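Maltose-binding protein MalE1 (Thermotoga maritima, PDB 6DTU) binds malto-oligosaccharides such as maltotetraose, probably as the extracytoplasmic receptor that delivers them to a sugar transporter. Local coordinates at residues V255-V263 against S324-P332; Q336-A347 against L362-I373. All coordinates share one frame; numbering follows the deposited sequence. Where two conformers were deposited one is given.

Contact 1 (V255-V263 against S324-P332); sequences VPARPFVGV and SAANGIPMP
F260 and M331 meet where the short strand 329-330 pairs in parallel with strand 260-268, M331 following just after it. The methionine side chain crosses the phenyl group at about a right angle, with CG of M331 3.4 Å from CD1 of F260 and SD farther off above the ring face, 4.8 Å from the centroid, a Met-aromatic contact. Beyond the sulfur, CE of M331 reaches CA of G262 at 3.7 Å.

Three backbone bonds set this pairing: I329 N donates to P259 O at 2.8 Å, V261 N to I329 O and M331 N to V261 O. V261 turns to the other face of the sheet from F260, and its CG2, anti to the carbonyl carbon, lies 3.7 Å from A325 O.

Before the strands the segments are joined by polar groups. The R258 chain, extended as far as NE, passes alongside N327 O and in one of its two conformers turns NH1 to that oxygen (3.0 Å), a provisional bond. A water links A257 O to ND2 of N327. The P259 ring packs by its CG against S324 O, and OG of S324 is tied to I111 O.

F163 meets the F260 ring edge-to-face, and H63 bonds M331 O. The parallel pairing ends at M331, which lines the maltotetraose pocket of this periplasmic binding protein.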
loop_
_atom_site.group_PDB
_atom_site.type_symbol
_atom_site.label_atom_id
_atom_site.label_comp_id
_atom_site.label_asym_id
_atom_site.label_seq_id
_atom_site.Cartn_x
_atom_site.Cartn_y
_atom_site.Cartn_z
ATOM N N VAL A 255 17.056 -2.490 -16.102
ATOM C CA VAL A 255 15.692 -2.903 -15.786
ATOM C C VAL A 255 15.380 -2.527 -14.341
ATOM O O VAL A 255 15.701 -3.294 -13.419
ATOM C CB VAL A 255 15.505 -4.410 -16.022
ATOM C CG1 VAL A 255 14.076 -4.819 -15.671
ATOM C CG2 VAL A 255 15.855 -4.781 -17.461
ATOM N N PRO A 256 14.806 -1.360 -14.078
ATOM C CA PRO A 256 14.472 -1.031 -12.691
ATOM C C PRO A 256 13.235 -1.769 -12.209
ATOM O O PRO A 256 12.352 -2.148 -12.982
ATOM C CB PRO A 256 14.226 0.480 -12.720
ATOM C CG PRO A 256 13.865 0.783 -14.129
ATOM C CD PRO A 256 14.574 -0.226 -14.993
ATOM N N ALA A 257 13.183 -1.958 -10.896
ATOM C CA ALA A 257 11.960 -2.432 -10.268
ATOM C C ALA A 257 10.899 -1.353 -10.390
ATOM O O ALA A 257 11.205 -0.171 -10.372
ATOM C CB ALA A 257 12.199 -2.695 -8.779
ATOM N N ARG A 258 9.633 -1.766 -10.512
ATOM C CA ARG A 258 8.525 -0.824 -10.680
ATOM C C ARG A 258 7.400 -1.183 -9.718
ATOM O O ARG A 258 6.500 -1.958 -10.062
ATOM C CB ARG A 258 8.053 -0.785 -12.135
ATOM C CG ARG A 258 9.163 -0.392 -13.115
ATOM C CD ARG A 258 8.678 -0.331 -14.550
ATOM N NE ARG A 258 9.699 0.243 -15.417
ATOM C CZ ARG A 258 9.977 1.542 -15.477
ATOM N NH1 ARG A 258 9.308 2.407 -14.725
ATOM N NH2 ARG A 258 10.924 1.980 -16.289
ATOM N N PRO A 259 7.415 -0.621 -8.506
ATOM C CA PRO A 259 6.401 -0.967 -7.501
ATOM C C PRO A 259 5.033 -0.358 -7.808
ATOM O O PRO A 259 4.893 0.601 -8.561
ATOM C CB PRO A 259 6.974 -0.341 -6.220
ATOM C CG PRO A 259 7.768 0.840 -6.713
ATOM C CD PRO A 259 8.380 0.368 -7.994
ATOM N N PHE A 260 4.011 -0.937 -7.189
ATOM C CA PHE A 260 2.717 -0.271 -7.148
ATOM C C PHE A 260 2.844 1.094 -6.483
ATOM O O PHE A 260 3.598 1.277 -5.521
ATOM C CB PHE A 260 1.724 -1.106 -6.331
ATOM C CG PHE A 260 0.951 -2.147 -7.118
ATOM C CD1 PHE A 260 0.217 -1.821 -8.258
ATOM C CD2 PHE A 260 0.926 -3.458 -6.685
ATOM C CE1 PHE A 260 -0.517 -2.818 -8.950
ATOM C CE2 PHE A 260 0.226 -4.429 -7.366
ATOM C CZ PHE A 260 -0.499 -4.111 -8.488
ATOM N N VAL A 261 2.086 2.061 -6.986
ATOM C CA VAL A 261 1.880 3.326 -6.290
ATOM C C VAL A 261 0.467 3.344 -5.718
ATOM O O VAL A 261 -0.499 3.033 -6.427
ATOM C CB VAL A 261 2.173 4.525 -7.207
ATOM C CG1 VAL A 261 1.746 5.842 -6.556
ATOM C CG2 VAL A 261 3.657 4.532 -7.552
ATOM N N GLY A 262 0.353 3.625 -4.422
ATOM C CA GLY A 262 -0.936 3.655 -3.750
ATOM C C GLY A 262 -1.205 5.029 -3.167
ATOM O O GLY A 262 -0.279 5.762 -2.831
ATOM N N VAL A 263 -2.485 5.380 -3.064
ATOM C CA VAL A 263 -2.902 6.611 -2.397
ATOM C C VAL A 263 -3.812 6.216 -1.243
ATOM O O VAL A 263 -4.694 5.369 -1.413
ATOM C CB VAL A 263 -3.583 7.598 -3.369
ATOM C CG1 VAL A 263 -3.833 8.914 -2.669
ATOM C CG2 VAL A 263 -2.700 7.810 -4.605
ATOM N N SER A 324 11.608 5.784 -5.287
ATOM C CA SER A 324 11.048 4.477 -5.607
ATOM C C SER A 324 9.737 4.625 -6.364
ATOM O O SER A 324 9.521 3.953 -7.384
ATOM C CB SER A 324 10.870 3.644 -4.325
ATOM O OG SER A 324 10.417 2.328 -4.623
ATOM N N ALA A 325 8.871 5.542 -5.902
ATOM C CA ALA A 325 7.580 5.759 -6.540
ATOM C C ALA A 325 7.716 6.325 -7.943
ATOM O O ALA A 325 6.798 6.157 -8.753
ATOM C CB ALA A 325 6.737 6.707 -5.693
ATOM N N ALA A 326 8.839 6.979 -8.248
ATOM C CA ALA A 326 9.007 7.584 -9.565
ATOM C C ALA A 326 9.009 6.535 -10.671
ATOM O O ALA A 326 8.614 6.833 -11.805
ATOM C CB ALA A 326 10.276 8.444 -9.602
ATOM N N ASN A 327 9.465 5.316 -10.374
ATOM C CA ASN A 327 9.452 4.226 -11.345
ATOM C C ASN A 327 8.188 3.376 -11.263
ATOM O O ASN A 327 8.104 2.354 -11.946
ATOM C CB ASN A 327 10.689 3.332 -11.173
ATOM C CG ASN A 327 11.985 4.055 -11.502
ATOM O OD1 ASN A 327 12.038 4.878 -12.412
ATOM N ND2 ASN A 327 13.039 3.745 -10.758
ATOM N N GLY A 328 7.192 3.786 -10.474
ATOM C CA GLY A 328 6.098 2.908 -10.109
ATOM C C GLY A 328 4.880 3.006 -11.023
ATOM O O GLY A 328 4.804 3.814 -11.947
ATOM N N ILE A 329 3.905 2.139 -10.740
ATOM C CA ILE A 329 2.675 2.033 -11.514
ATOM C C ILE A 329 1.507 2.176 -10.547
ATOM O O ILE A 329 1.406 1.413 -9.589
ATOM C CB ILE A 329 2.575 0.691 -12.262
ATOM C CG1 ILE A 329 3.858 0.386 -13.039
ATOM C CG2 ILE A 329 1.360 0.697 -13.186
ATOM C CD1 ILE A 329 3.922 1.088 -14.371
ATOM N N PRO A 330 0.613 3.154 -10.719
ATOM C CA PRO A 330 -0.510 3.281 -9.782
ATOM C C PRO A 330 -1.398 2.039 -9.827
ATOM O O PRO A 330 -1.642 1.466 -10.892
ATOM C CB PRO A 330 -1.260 4.523 -10.285
ATOM C CG PRO A 330 -0.222 5.297 -11.073
ATOM C CD PRO A 330 0.622 4.230 -11.726
ATOM N N MET A 331 -1.811 1.573 -8.651
ATOM C CA MET A 331 -2.777 0.486 -8.606
ATOM C C MET A 331 -4.028 0.920 -9.354
ATOM O O MET A 331 -4.425 2.082 -9.265
ATOM C CB MET A 331 -3.188 0.150 -7.169
ATOM C CG MET A 331 -2.126 -0.440 -6.299
ATOM S SD MET A 331 -2.783 -0.984 -4.713
ATOM C CE MET A 331 -3.026 0.562 -3.845
ATOM N N PRO A 332 -4.644 0.041 -10.134
ATOM C CA PRO A 332 -5.972 0.358 -10.670
ATOM C C PRO A 332 -6.983 0.550 -9.558
ATOM O O PRO A 332 -6.887 -0.057 -8.492
ATOM C CB PRO A 332 -6.327 -0.880 -11.489
ATOM C CG PRO A 332 -5.036 -1.487 -11.839
ATOM C CD PRO A 332 -4.117 -1.223 -10.673
HETATM O O HOH W 1 12.815 1.446 -9.055
#

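Contact 2 (Q336-A347 against L362-I373); sequences QMAAVWAAMNDA and LKNAVERIKAQI. With GLC (alpha-D-glucopyranose), chain C; GLC (alpha-D-glucopyranose), chain B.
A343 and I369 form the middle of an antiparallel helix pair, with CB of the alanine 3.6 Å from CG1 of the isoleucine. The axes of 341-347 and 362-373 run at 163° to each other and approach to 8.8 Å, a spacing that small alanine side chains permit. A365 adds a second low point: its CB rests 3.8 Å from CB of A347 and also meets A343 O.

Larger side chains fill the space around the alanines. I369 is the main apolar bump, its CG1 lying against A339 O and A343 CB, its CG2 against CG2 of V340. M344, bent at both chi2 and chi3, curls round so that SD lies over CB of A365 and CE touches CD2 of L362 at 3.9 Å. At the other end I373 crosses the Q336 side chain at about a right angle, its CD1 against CB of Q336, while its CG1 also packs on CB of A339.

R368 borders the apolar seam. With CG anti to the backbone N (chi1 175°) and the chain extended, it lays one guanidinium face over CA of A343 and sends NH1 to OD2 of D346, 2.6 Å away. The carboxylate oxygen lies at the guanidinium edge but is approached on its anti side, the two planes being 54° apart.

On another side of helix 341-352, W341 covers the chain C glucose with one indole face and takes CE of M337 on the opposite face. An apolar, close-packed seam bordered by one salt bridge thus joins the two segments, leaving W341, directed away from it, to meet the sugar.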
loop_
_atom_site.group_PDB
_atom_site.type_symbol
_atom_site.label_atom_id
_atom_site.label_comp_id
_atom_site.label_asym_id
_atom_site.label_seq_id
_atom_site.Cartn_x
_atom_site.Cartn_y
_atom_site.Cartn_z
ATOM N N GLN A 336 -12.823 -4.263 -11.072
ATOM C CA GLN A 336 -12.208 -5.528 -11.441
ATOM C C GLN A 336 -10.903 -5.814 -10.707
ATOM O O GLN A 336 -10.383 -6.929 -10.814
ATOM C CB GLN A 336 -12.001 -5.600 -12.962
ATOM C CG GLN A 336 -13.297 -5.657 -13.776
ATOM C CD GLN A 336 -13.895 -4.292 -14.053
ATOM O OE1 GLN A 336 -13.310 -3.250 -13.728
ATOM N NE2 GLN A 336 -15.079 -4.286 -14.655
ATOM N N MET A 337 -10.329 -4.842 -10.001
ATOM C CA MET A 337 -9.118 -5.142 -9.246
ATOM C C MET A 337 -9.400 -6.114 -8.111
ATOM O O MET A 337 -8.483 -6.789 -7.642
ATOM C CB MET A 337 -8.508 -3.846 -8.710
ATOM C CG MET A 337 -7.065 -3.968 -8.216
ATOM S SD MET A 337 -5.977 -4.480 -9.572
ATOM C CE MET A 337 -4.514 -4.942 -8.649
ATOM N N ALA A 338 -10.643 -6.159 -7.616
ATOM C CA ALA A 338 -10.967 -7.066 -6.518
ATOM C C ALA A 338 -10.708 -8.518 -6.907
ATOM O O ALA A 338 -10.405 -9.351 -6.051
ATOM C CB ALA A 338 -12.429 -6.886 -6.097
ATOM N N ALA A 339 -10.822 -8.834 -8.191
ATOM C CA ALA A 339 -10.582 -10.190 -8.670
ATOM C C ALA A 339 -9.098 -10.535 -8.772
ATOM O O ALA A 339 -8.764 -11.673 -9.107
ATOM C CB ALA A 339 -11.229 -10.376 -10.044
ATOM N N VAL A 340 -8.199 -9.597 -8.512
ATOM C CA VAL A 340 -6.798 -9.815 -8.862
ATOM C C VAL A 340 -5.994 -10.381 -7.699
ATOM O O VAL A 340 -5.228 -11.335 -7.868
ATOM C CB VAL A 340 -6.179 -8.515 -9.432
ATOM C CG1 VAL A 340 -4.657 -8.661 -9.567
ATOM C CG2 VAL A 340 -6.814 -8.173 -10.781
ATOM N N TRP A 341 -6.140 -9.796 -6.507
ATOM C CA TRP A 341 -5.181 -10.021 -5.430
ATOM C C TRP A 341 -5.147 -11.476 -4.987
ATOM O O TRP A 341 -4.070 -12.050 -4.817
ATOM C CB TRP A 341 -5.547 -9.137 -4.241
ATOM C CG TRP A 341 -5.618 -7.664 -4.560
ATOM C CD1 TRP A 341 -6.751 -6.906 -4.653
ATOM C CD2 TRP A 341 -4.520 -6.767 -4.794
ATOM N NE1 TRP A 341 -6.433 -5.606 -4.922
ATOM C CE2 TRP A 341 -5.072 -5.482 -5.016
ATOM C CE3 TRP A 341 -3.128 -6.927 -4.838
ATOM C CZ2 TRP A 341 -4.289 -4.362 -5.263
ATOM C CZ3 TRP A 341 -2.344 -5.811 -5.086
ATOM C CH2 TRP A 341 -2.929 -4.545 -5.314
ATOM N N ALA A 342 -6.313 -12.063 -4.716
ATOM C CA ALA A 342 -6.337 -13.414 -4.159
ATOM C C ALA A 342 -5.789 -14.446 -5.144
ATOM O O ALA A 342 -5.080 -15.371 -4.741
ATOM C CB ALA A 342 -7.749 -13.784 -3.693
ATOM N N ALA A 343 -6.129 -14.322 -6.434
ATOM C CA ALA A 343 -5.584 -15.237 -7.440
ATOM C C ALA A 343 -4.064 -15.139 -7.521
ATOM O O ALA A 343 -3.368 -16.155 -7.608
ATOM C CB ALA A 343 -6.200 -14.916 -8.803
ATOM N N MET A 344 -3.525 -13.921 -7.466
ATOM C CA MET A 344 -2.080 -13.765 -7.561
ATOM C C MET A 344 -1.375 -14.228 -6.288
ATOM O O MET A 344 -0.321 -14.874 -6.368
ATOM C CB MET A 344 -1.731 -12.323 -7.906
ATOM C CG MET A 344 -2.133 -11.906 -9.325
ATOM S SD MET A 344 -1.355 -12.930 -10.592
ATOM C CE MET A 344 0.326 -12.370 -10.417
ATOM N N ASN A 345 -1.956 -13.933 -5.115
ATOM C CA ASN A 345 -1.406 -14.440 -3.861
ATOM C C ASN A 345 -1.356 -15.957 -3.874
ATOM O O ASN A 345 -0.363 -16.562 -3.454
ATOM C CB ASN A 345 -2.258 -13.989 -2.673
ATOM C CG ASN A 345 -2.093 -12.537 -2.341
ATOM O OD1 ASN A 345 -1.185 -11.852 -2.826
ATOM N ND2 ASN A 345 -2.955 -12.046 -1.488
ATOM N N ASP A 346 -2.429 -16.589 -4.347
ATOM C CA ASP A 346 -2.456 -18.044 -4.404
ATOM C C ASP A 346 -1.376 -18.577 -5.338
ATOM O O ASP A 346 -0.680 -19.551 -5.005
ATOM C CB ASP A 346 -3.857 -18.506 -4.798
ATOM C CG ASP A 346 -4.868 -18.360 -3.643
ATOM O OD1 ASP A 346 -4.484 -17.965 -2.519
ATOM O OD2 ASP A 346 -6.058 -18.660 -3.862
ATOM N N ALA A 347 -1.189 -17.935 -6.495
ATOM C CA ALA A 347 -0.174 -18.400 -7.437
ATOM C C ALA A 347 1.217 -18.275 -6.844
ATOM O O ALA A 347 2.042 -19.175 -6.991
ATOM C CB ALA A 347 -0.249 -17.628 -8.753
ATOM N N LEU A 362 1.096 -18.858 -12.884
ATOM C CA LEU A 362 0.598 -17.577 -13.382
ATOM C C LEU A 362 -0.495 -17.784 -14.417
ATOM O O LEU A 362 -1.497 -17.060 -14.417
ATOM C CB LEU A 362 1.741 -16.744 -13.959
ATOM C CG LEU A 362 2.823 -16.265 -12.976
ATOM C CD1 LEU A 362 3.911 -15.480 -13.684
ATOM C CD2 LEU A 362 2.198 -15.420 -11.856
ATOM N N LYS A 363 -0.335 -18.788 -15.284
ATOM C CA LYS A 363 -1.354 -19.069 -16.290
ATOM C C LYS A 363 -2.692 -19.349 -15.626
ATOM O O LYS A 363 -3.722 -18.786 -16.012
ATOM C CB LYS A 363 -0.911 -20.259 -17.143
ATOM C CG LYS A 363 -1.881 -20.655 -18.248
ATOM C CD LYS A 363 -1.259 -21.736 -19.123
ATOM C CE LYS A 363 -2.303 -22.472 -19.923
ATOM N NZ LYS A 363 -2.018 -23.932 -19.943
ATOM N N ASN A 364 -2.686 -20.209 -14.604
ATOM C CA ASN A 364 -3.920 -20.521 -13.898
ATOM C C ASN A 364 -4.459 -19.296 -13.172
ATOM O O ASN A 364 -5.680 -19.103 -13.100
ATOM C CB ASN A 364 -3.705 -21.695 -12.940
ATOM C CG ASN A 364 -3.470 -22.999 -13.675
ATOM O OD1 ASN A 364 -3.670 -23.083 -14.888
ATOM N ND2 ASN A 364 -3.075 -24.033 -12.940
ATOM N N ALA A 365 -3.566 -18.460 -12.629
ATOM C CA ALA A 365 -4.016 -17.239 -11.956
ATOM C C ALA A 365 -4.799 -16.338 -12.903
ATOM O O ALA A 365 -5.874 -15.840 -12.555
ATOM C CB ALA A 365 -2.838 -16.470 -11.347
ATOM N N VAL A 366 -4.286 -16.134 -14.114
ATOM C CA VAL A 366 -4.963 -15.268 -15.075
ATOM C C VAL A 366 -6.300 -15.867 -15.520
ATOM O O VAL A 366 -7.293 -15.144 -15.683
ATOM C CB VAL A 366 -4.016 -14.928 -16.243
ATOM C CG1 VAL A 366 -4.756 -14.263 -17.381
ATOM C CG2 VAL A 366 -2.875 -14.024 -15.762
ATOM N N GLU A 367 -6.368 -17.191 -15.712
ATOM C CA GLU A 367 -7.661 -17.792 -16.031
ATOM C C GLU A 367 -8.648 -17.616 -14.885
ATOM O O GLU A 367 -9.847 -17.402 -15.114
ATOM C CB GLU A 367 -7.505 -19.284 -16.344
ATOM C CG GLU A 367 -6.394 -19.616 -17.328
ATOM C CD GLU A 367 -6.428 -21.060 -17.812
ATOM O OE1 GLU A 367 -6.056 -21.308 -18.980
ATOM O OE2 GLU A 367 -6.807 -21.952 -17.019
ATOM N N ARG A 368 -8.159 -17.665 -13.649
ATOM C CA ARG A 368 -9.032 -17.430 -12.511
ATOM C C ARG A 368 -9.520 -15.990 -12.482
ATOM O O ARG A 368 -10.714 -15.745 -12.309
ATOM C CB ARG A 368 -8.322 -17.810 -11.212
ATOM C CG ARG A 368 -9.102 -17.498 -9.961
ATOM C CD ARG A 368 -8.344 -17.918 -8.711
ATOM N NE ARG A 368 -8.820 -17.225 -7.515
ATOM C CZ ARG A 368 -8.342 -17.446 -6.299
ATOM N NH1 ARG A 368 -7.381 -18.340 -6.131
ATOM N NH2 ARG A 368 -8.817 -16.778 -5.259
ATOM N N ILE A 369 -8.621 -15.033 -12.718
ATOM C CA ILE A 369 -9.008 -13.620 -12.694
ATOM C C ILE A 369 -10.035 -13.337 -13.779
ATOM O O ILE A 369 -11.048 -12.665 -13.543
ATOM C CB ILE A 369 -7.766 -12.735 -12.868
ATOM C CG1 ILE A 369 -6.798 -12.956 -11.704
ATOM C CG2 ILE A 369 -8.173 -11.281 -12.967
ATOM C CD1 ILE A 369 -5.425 -12.330 -11.931
ATOM N N LYS A 370 -9.781 -13.846 -14.988
ATOM C CA LYS A 370 -10.672 -13.599 -16.115
ATOM C C LYS A 370 -12.055 -14.183 -15.859
ATOM O O LYS A 370 -13.074 -13.519 -16.080
ATOM C CB LYS A 370 -10.077 -14.204 -17.392
ATOM C CG LYS A 370 -8.820 -13.516 -17.885
ATOM C CD LYS A 370 -8.350 -14.052 -19.220
ATOM C CE LYS A 370 -9.184 -13.468 -20.348
ATOM N NZ LYS A 370 -8.969 -11.985 -20.504
ATOM N N ALA A 371 -12.109 -15.420 -15.364
ATOM C CA ALA A 371 -13.404 -16.044 -15.118
ATOM C C ALA A 371 -14.202 -15.239 -14.105
ATOM O O ALA A 371 -15.410 -15.036 -14.267
ATOM C CB ALA A 371 -13.215 -17.495 -14.669
ATOM N N GLN A 372 -13.534 -14.732 -13.074
ATOM C CA GLN A 372 -14.233 -13.945 -12.074
ATOM C C GLN A 372 -14.700 -12.606 -12.642
ATOM O O GLN A 372 -15.810 -12.173 -12.342
ATOM C CB GLN A 372 -13.357 -13.828 -10.830
ATOM C CG GLN A 372 -13.439 -15.064 -9.879
ATOM C CD GLN A 372 -12.956 -16.410 -10.467
ATOM O OE1 GLN A 372 -13.075 -16.683 -11.657
ATOM N NE2 GLN A 372 -12.429 -17.268 -9.598
ATOM N N ILE A 373 -13.885 -11.964 -13.491
ATOM C CA ILE A 373 -14.270 -10.692 -14.109
ATOM C C ILE A 373 -15.471 -10.877 -15.031
ATOM O O ILE A 373 -16.393 -10.050 -15.057
ATOM C CB ILE A 373 -13.071 -10.083 -14.861
ATOM C CG1 ILE A 373 -12.090 -9.457 -13.880
ATOM C CG2 ILE A 373 -13.520 -9.034 -15.909
ATOM C CD1 ILE A 373 -10.828 -8.978 -14.531
HETATM C C1 GLC C . -2.968 -3.663 -1.258
HETATM C C2 GLC C . -4.340 -3.222 -1.583
HETATM C C3 GLC C . -5.369 -4.014 -0.837
HETATM C C4 GLC C . -5.279 -5.459 -1.135
HETATM C C5 GLC C . -3.865 -5.997 -0.799
HETATM C C6 GLC C . -3.690 -7.327 -1.216
HETATM O O2 GLC C . -4.478 -1.822 -1.212
HETATM O O3 GLC C . -6.704 -3.530 -1.188
HETATM O O4 GLC C . -6.251 -6.146 -0.299
HETATM O O5 GLC C . -2.824 -5.106 -1.546
HETATM O O6 GLC C . -2.401 -7.746 -0.823
HETATM C C1 GLC B . -7.386 -6.604 -1.006
HETATM C C2 GLC B . -8.573 -6.422 -0.148
HETATM C C3 GLC B . -8.544 -7.354 1.003
HETATM C C4 GLC B . -8.437 -8.784 0.575
HETATM C C5 GLC B . -7.131 -9.021 -0.217
HETATM C C6 GLC B . -6.985 -10.360 -0.716
HETATM O O2 GLC B . -8.587 -5.013 0.350
HETATM O O3 GLC B . -9.784 -7.152 1.754
HETATM O O4 GLC B . -8.452 -9.626 1.738
HETATM O O5 GLC B . -7.195 -8.023 -1.394
HETATM O O6 GLC B . -8.063 -10.655 -1.573
#

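In the fold
Contact 1 closes before contact 2 opens along the chain, the next helix after strand 329-330 being 341-352, and their centres lie about 20 Å apart. The 255-263/324-332 pair belongs to the mixed sheet that also contains strand 4-9, whereas the 336-347/362-373 pair is formed by the last two helices of the chain and the turn leading into the first of them. They nevertheless touch: M331 SD packs 3.6 Å from CH2 of W341, and F260 CE2 lies 3.7 Å from CZ3 of the same indole. Both contribute to the glycan pocket, so the bound maltotetraose is lined by M331, just beyond strand 329-330, and by W341 and A342 of a helix.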